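PDB 2NYX: probable transcriptional regulatory protein, Rv1404 from Mycobacterium tuberculosis, which probably binds DNA as a MarR-family winged helix-turn-helix regulator of transcription. Local coordinates for the interface of chains A and B. Coordinates in Å, arbitrary orientation; residue numbers count along the deposited sequence, not the author numbering. Chains: chain A/B, Probable transcriptional regulatory protein, Rv1404.

Contact 1: the interface of chains A and B. Residues chain A 12, 17, 138-139, 141-142, 145; chain B 135, 137-139, 142-143.
B:Leu139 pushes its side chain between helix 14-39 and helix 133-149 of chain A, in the helical dimerisation region typical of MarR-family regulators, and both its branches find carbon there. With CG anti to its own carbonyl carbon (chi1 -64°), the two methyls fork. CD1 of B:Leu139 meets the tip of A:Ile17, 3.9 Å from CD1 of that residue, the two side chains running at a slant to each other. CD2 of B:Leu139 lies on the backbone of the opposing helix, 3.7 Å from CA of A:Ala142. One turn along chain B, the CB methyl of B:Ala142 sits over the main chain of A:Gly138, 3.9 Å from its CA; the glycine has no side chain to hold the helices apart here. A:Leu139 and B:Leu143 touch methyl to methyl, CD2 to CD2 at 3.8 Å, their side chains crossing at about a right angle.

The polar contacts take backbone groups of chain B where helix 139-150 begins. OE1, a carboxylate oxygen of A:Glu12, accepts a hydrogen bond from the backbone N of B:Leu139 at 3.1 Å, through its syn lone pair on the side of OE2. A:Glu12 thus caps the start of that helix from the other subunit, and the helix dipole would be expected to favour its negative charge. From another side of the helix start A:Arg141, extended from CG to NE, brings its guanidinium edge-on to the carbonyl O of B:His137. NH1 of A:Arg141 donates to O of B:His137 at 2.7 Å, in the carbonyl plane and with a C=O...N angle of 158°; NH2 adds a weak bond to the same oxygen.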
ATOM      1  N   GLU A  12      -1.198  19.037 -19.442  1.00 35.71           N
ATOM      2  CA  GLU A  12      -1.025  18.957 -17.999  1.00 33.94           C
ATOM      3  C   GLU A  12       0.454  18.915 -17.657  1.00 32.73           C
ATOM      4  O   GLU A  12       1.205  18.116 -18.210  1.00 32.55           O
ATOM      5  CB  GLU A  12      -1.760  17.743 -17.428  1.00 33.82           C
ATOM      6  CG  GLU A  12      -3.282  17.834 -17.559  1.00 34.08           C
ATOM      7  CD  GLU A  12      -3.991  16.500 -17.360  1.00 33.89           C
ATOM      8  OE1 GLU A  12      -3.366  15.442 -17.591  1.00 33.89           O
ATOM      9  OE2 GLU A  12      -5.185  16.511 -16.984  1.00 34.03           O
ATOM     10  N   ILE A  17       0.155  16.484 -12.463  1.00 22.87           N
ATOM     11  CA  ILE A  17       0.023  15.036 -12.668  1.00 22.11           C
ATOM     12  C   ILE A  17       0.584  14.285 -11.464  1.00 21.76           C
ATOM     13  O   ILE A  17      -0.033  13.356 -10.962  1.00 22.00           O
ATOM     14  CB  ILE A  17       0.693  14.551 -13.994  1.00 22.12           C
ATOM     15  CG1 ILE A  17      -0.007  15.165 -15.216  1.00 22.18           C
ATOM     16  CG2 ILE A  17       0.653  13.030 -14.110  1.00 21.23           C
ATOM     17  CD1 ILE A  17       0.795  15.066 -16.516  1.00 21.74           C
ATOM     18  N   GLY A 138     -10.931   6.199 -17.507  1.00 24.85           N
ATOM     19  CA  GLY A 138      -9.852   7.170 -17.455  1.00 24.45           C
ATOM     20  C   GLY A 138      -8.809   6.847 -16.400  1.00 24.32           C
ATOM     21  O   GLY A 138      -7.629   7.157 -16.578  1.00 24.51           O
ATOM     22  N   LEU A 139      -9.250   6.222 -15.308  1.00 23.75           N
ATOM     23  CA  LEU A 139      -8.375   5.844 -14.200  1.00 23.48           C
ATOM     24  C   LEU A 139      -7.466   4.666 -14.570  1.00 22.93           C
ATOM     25  O   LEU A 139      -6.271   4.693 -14.291  1.00 22.39           O
ATOM     26  CB  LEU A 139      -9.218   5.541 -12.958  1.00 23.73           C
ATOM     27  CG  LEU A 139      -8.672   5.612 -11.528  1.00 24.75           C
ATOM     28  CD1 LEU A 139      -8.556   4.242 -10.928  1.00 26.41           C
ATOM     29  CD2 LEU A 139      -7.354   6.385 -11.385  1.00 26.99           C
ATOM     30  N   ARG A 141      -6.627   4.001 -17.633  1.00 21.82           N
ATOM     31  CA  ARG A 141      -5.723   4.634 -18.580  1.00 21.56           C
ATOM     32  C   ARG A 141      -4.576   5.358 -17.864  1.00 21.70           C
ATOM     33  O   ARG A 141      -3.417   5.183 -18.219  1.00 21.84           O
ATOM     34  CB  ARG A 141      -6.495   5.604 -19.481  1.00 21.40           C
ATOM     35  CG  ARG A 141      -5.605   6.498 -20.308  1.00 20.36           C
ATOM     36  CD  ARG A 141      -6.370   7.544 -21.058  1.00 18.81           C
ATOM     37  NE  ARG A 141      -5.451   8.370 -21.844  1.00 18.28           N
ATOM     38  CZ  ARG A 141      -5.073   9.606 -21.528  1.00 16.26           C
ATOM     39  NH1 ARG A 141      -5.553  10.206 -20.446  1.00 15.18           N
ATOM     40  NH2 ARG A 141      -4.221  10.253 -22.310  1.00 15.55           N
ATOM     41  N   ALA A 142      -4.912   6.152 -16.853  1.00 21.75           N
ATOM     42  CA  ALA A 142      -3.946   6.986 -16.146  1.00 21.87           C
ATOM     43  C   ALA A 142      -2.870   6.170 -15.430  1.00 22.10           C
ATOM     44  O   ALA A 142      -1.687   6.490 -15.504  1.00 22.11           O
ATOM     45  CB  ALA A 142      -4.664   7.898 -15.160  1.00 21.65           C
ATOM     46  N   ALA A 145      -0.651   4.233 -17.960  1.00 23.74           N
ATOM     47  CA  ALA A 145       0.293   5.126 -18.597  1.00 24.51           C
ATOM     48  C   ALA A 145       1.480   5.358 -17.677  1.00 25.10           C
ATOM     49  O   ALA A 145       2.630   5.374 -18.118  1.00 25.08           O
ATOM     50  CB  ALA A 145      -0.382   6.447 -18.949  1.00 24.45           C
TER
ATOM     51  N   GLU B 135       0.862  12.895 -24.498  1.00 27.78           N
ATOM     52  CA  GLU B 135      -0.109  12.067 -23.782  1.00 27.84           C
ATOM     53  C   GLU B 135      -0.507  12.618 -22.411  1.00 27.34           C
ATOM     54  O   GLU B 135      -1.234  11.966 -21.662  1.00 27.18           O
ATOM     55  CB  GLU B 135       0.382  10.616 -23.677  1.00 27.80           C
ATOM     56  CG  GLU B 135       1.531  10.367 -22.708  1.00 28.26           C
ATOM     57  CD  GLU B 135       2.010   8.913 -22.731  1.00 29.29           C
ATOM     58  OE1 GLU B 135       2.051   8.276 -21.645  1.00 30.73           O
ATOM     59  OE2 GLU B 135       2.343   8.408 -23.837  1.00 30.20           O
ATOM     60  N   HIS B 137      -2.764  14.482 -21.153  1.00 27.38           N
ATOM     61  CA  HIS B 137      -4.111  15.025 -21.233  1.00 27.52           C
ATOM     62  C   HIS B 137      -5.073  14.071 -20.540  1.00 27.61           C
ATOM     63  O   HIS B 137      -4.933  12.856 -20.656  1.00 27.94           O
ATOM     64  CB  HIS B 137      -4.556  15.193 -22.686  1.00 27.71           C
ATOM     65  CG  HIS B 137      -3.572  15.908 -23.560  1.00 28.41           C
ATOM     66  ND1 HIS B 137      -3.666  17.253 -23.846  1.00 29.02           N
ATOM     67  CD2 HIS B 137      -2.501  15.453 -24.250  1.00 28.99           C
ATOM     68  CE1 HIS B 137      -2.681  17.603 -24.655  1.00 29.41           C
ATOM     69  NE2 HIS B 137      -1.961  16.526 -24.919  1.00 30.23           N
ATOM     70  N   GLY B 138      -6.044  14.622 -19.818  1.00 27.70           N
ATOM     71  CA  GLY B 138      -7.099  13.837 -19.190  1.00 27.72           C
ATOM     72  C   GLY B 138      -6.684  12.994 -17.995  1.00 27.85           C
ATOM     73  O   GLY B 138      -7.455  12.147 -17.543  1.00 28.15           O
ATOM     74  N   LEU B 139      -5.480  13.220 -17.472  1.00 27.66           N
ATOM     75  CA  LEU B 139      -4.966  12.418 -16.360  1.00 27.51           C
ATOM     76  C   LEU B 139      -5.495  12.877 -15.001  1.00 27.81           C
ATOM     77  O   LEU B 139      -6.000  12.057 -14.220  1.00 27.67           O
ATOM     78  CB  LEU B 139      -3.430  12.371 -16.359  1.00 27.41           C
ATOM     79  CG  LEU B 139      -2.717  11.707 -17.548  1.00 27.41           C
ATOM     80  CD1 LEU B 139      -1.220  11.923 -17.496  1.00 25.86           C
ATOM     81  CD2 LEU B 139      -3.041  10.217 -17.654  1.00 27.10           C
ATOM     82  N   ALA B 142      -9.345  12.149 -14.080  1.00 27.18           N
ATOM     83  CA  ALA B 142      -9.582  10.753 -13.692  1.00 26.66           C
ATOM     84  C   ALA B 142      -9.036  10.386 -12.301  1.00 26.31           C
ATOM     85  O   ALA B 142      -9.711   9.725 -11.514  1.00 26.12           O
ATOM     86  CB  ALA B 142      -9.027   9.810 -14.761  1.00 26.40           C
ATOM     87  N   LEU B 143      -7.813  10.810 -12.006  1.00 26.02           N
ATOM     88  CA  LEU B 143      -7.200  10.563 -10.704  1.00 25.78           C
ATOM     89  C   LEU B 143      -7.941  11.251  -9.565  1.00 25.59           C
ATOM     90  O   LEU B 143      -8.107  10.681  -8.498  1.00 25.62           O
ATOM     91  CB  LEU B 143      -5.729  10.984 -10.716  1.00 25.71           C
ATOM     92  CG  LEU B 143      -4.788  10.084 -11.524  1.00 25.81           C
ATOM     93  CD1 LEU B 143      -3.517  10.841 -11.870  1.00 27.61           C
ATOM     94  CD2 LEU B 143      -4.454   8.794 -10.786  1.00 25.34           C
TER

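Contact 2: the interface of chains A and B. Residues chain A 26, 30, 33; chain B 49, 152.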
ATOM      1  N   ARG A  26      -1.853   7.481  -1.842  1.00 23.10           N
ATOM      2  CA  ARG A  26      -2.349   7.419  -0.475  1.00 22.77           C
ATOM      3  C   ARG A  26      -3.632   6.612  -0.360  1.00 23.13           C
ATOM      4  O   ARG A  26      -3.834   5.896   0.626  1.00 23.50           O
ATOM      5  CB  ARG A  26      -2.593   8.815   0.076  1.00 22.65           C
ATOM      6  CG  ARG A  26      -1.339   9.520   0.475  1.00 21.35           C
ATOM      7  CD  ARG A  26      -1.648  10.698   1.343  1.00 19.43           C
ATOM      8  NE  ARG A  26      -0.428  11.257   1.898  1.00 16.26           N
ATOM      9  CZ  ARG A  26      -0.388  12.312   2.691  1.00 15.18           C
ATOM     10  NH1 ARG A  26      -1.509  12.925   3.019  1.00 17.19           N
ATOM     11  NH2 ARG A  26       0.773  12.759   3.148  1.00 13.92           N
ATOM     12  N   ALA A  30      -4.147   3.159   1.706  1.00 23.07           N
ATOM     13  CA  ALA A  30      -5.313   2.993   2.571  1.00 22.48           C
ATOM     14  C   ALA A  30      -6.018   1.676   2.299  1.00 22.54           C
ATOM     15  O   ALA A  30      -6.415   0.980   3.235  1.00 22.52           O
ATOM     16  CB  ALA A  30      -6.272   4.132   2.376  1.00 22.63           C
ATOM     17  N   ALA A  33      -3.643  -1.168   3.472  1.00 23.80           N
ATOM     18  CA  ALA A  33      -3.592  -1.206   4.930  1.00 23.93           C
ATOM     19  C   ALA A  33      -4.814  -1.911   5.517  1.00 23.95           C
ATOM     20  O   ALA A  33      -4.686  -2.807   6.358  1.00 23.99           O
ATOM     21  CB  ALA A  33      -3.465   0.189   5.490  1.00 23.96           C
TER
ATOM     22  N   ARG B  49      -0.442   4.045   7.558  1.00 27.73           N
ATOM     23  CA  ARG B  49      -1.761   4.615   7.303  1.00 27.62           C
ATOM     24  C   ARG B  49      -2.333   5.317   8.554  1.00 27.63           C
ATOM     25  O   ARG B  49      -2.859   6.431   8.465  1.00 28.02           O
ATOM     26  CB  ARG B  49      -2.715   3.541   6.754  1.00 27.58           C
ATOM     27  CG  ARG B  49      -4.114   4.038   6.423  1.00 27.49           C
ATOM     28  CD  ARG B  49      -4.074   5.172   5.405  1.00 27.24           C
ATOM     29  NE  ARG B  49      -5.341   5.888   5.299  1.00 25.14           N
ATOM     30  CZ  ARG B  49      -5.544   6.920   4.482  1.00 25.97           C
ATOM     31  NH1 ARG B  49      -4.574   7.343   3.687  1.00 27.59           N
ATOM     32  NH2 ARG B  49      -6.717   7.526   4.446  1.00 24.53           N
ATOM     33  N   GLU B 152     -10.172  10.465  -0.085  1.00 31.36           N
ATOM     34  CA  GLU B 152      -8.799  10.764   0.337  1.00 32.27           C
ATOM     35  C   GLU B 152      -8.489  12.245   0.212  1.00 33.13           C
ATOM     36  O   GLU B 152      -8.649  12.799  -0.869  1.00 33.74           O
ATOM     37  CB  GLU B 152      -7.771   9.946  -0.450  1.00 31.88           C
ATOM     38  CG  GLU B 152      -6.377   9.987   0.164  1.00 31.94           C
ATOM     39  CD  GLU B 152      -6.315   9.311   1.536  1.00 31.91           C
ATOM     40  OE1 GLU B 152      -7.062   8.331   1.755  1.00 32.28           O
ATOM     41  OE2 GLU B 152      -5.524   9.754   2.391  1.00 30.91           O
TER
HETATM   42  O   HOH W   1      -4.353  12.447   2.518  1.00 24.12           O
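Midway along the N-terminal helix 14-39 of chain A, where the MarR-type dimerisation region faces the DNA-binding part of the partner, A:Ala30 lies against B:Arg49 of helix 45-57. The CB methyl of A:Ala30 stands over the centre of one guanidinium face, 3.6 Å from CZ of B:Arg49. Farther back along the arginine, CB of B:Arg49 packs 3.7 Å from CB of A:Ala33. The chain bends at chi2 (58°), which lets the aliphatic stem pass A:Ala33 before the flat head settles beneath A:Ala30.

B:Glu152, from the C-terminal segment of the same chain as the arginine, fixes the rotation of that head. The two meet end-on. NH1 of B:Arg49 donates to OE2 of B:Glu152 at 2.9 Å, in the guanidinium plane but from above the carboxylate plane. NH2 of B:Arg49 makes a salt bridge to OE1 of B:Glu152 at 2.8 Å; that oxygen offers its syn lone pair and lies 32° out of the guanidinium plane.

Across the interface, the stem of A:Arg26 crosses B:Glu152 at about a right angle, with CB of A:Arg26 4.0 Å from CG of B:Glu152. The guanidinium of A:Arg26 stands off from the carboxylate and is linked to it by water: NH1 of A:Arg26 and OE2 of B:Glu152 each lie 2.9 Å from O of water 1. OE2 therefore has both B:Arg49 and the water as partners. The carboxylate lies near both arginines and would be expected to ease the repulsion between their like charges.

About 21 Å separates the centres of the C-alpha atoms of contact 1 and contact 2, and helix 14-39 of chain A serves both, with its beginning in the first and its middle in the second. The C-terminal part of chain B also reaches both, through helix 139-150 and the segment beyond it. Contact 1 joins terminal elements of the two subunits, whereas contact 2 brings in helix 45-57. The pair could therefore tie the dimer core to the orientation of the DNA-binding part of chain B. Because the whole interface departs from exact two-fold symmetry, details may differ in the reciprocal contacts.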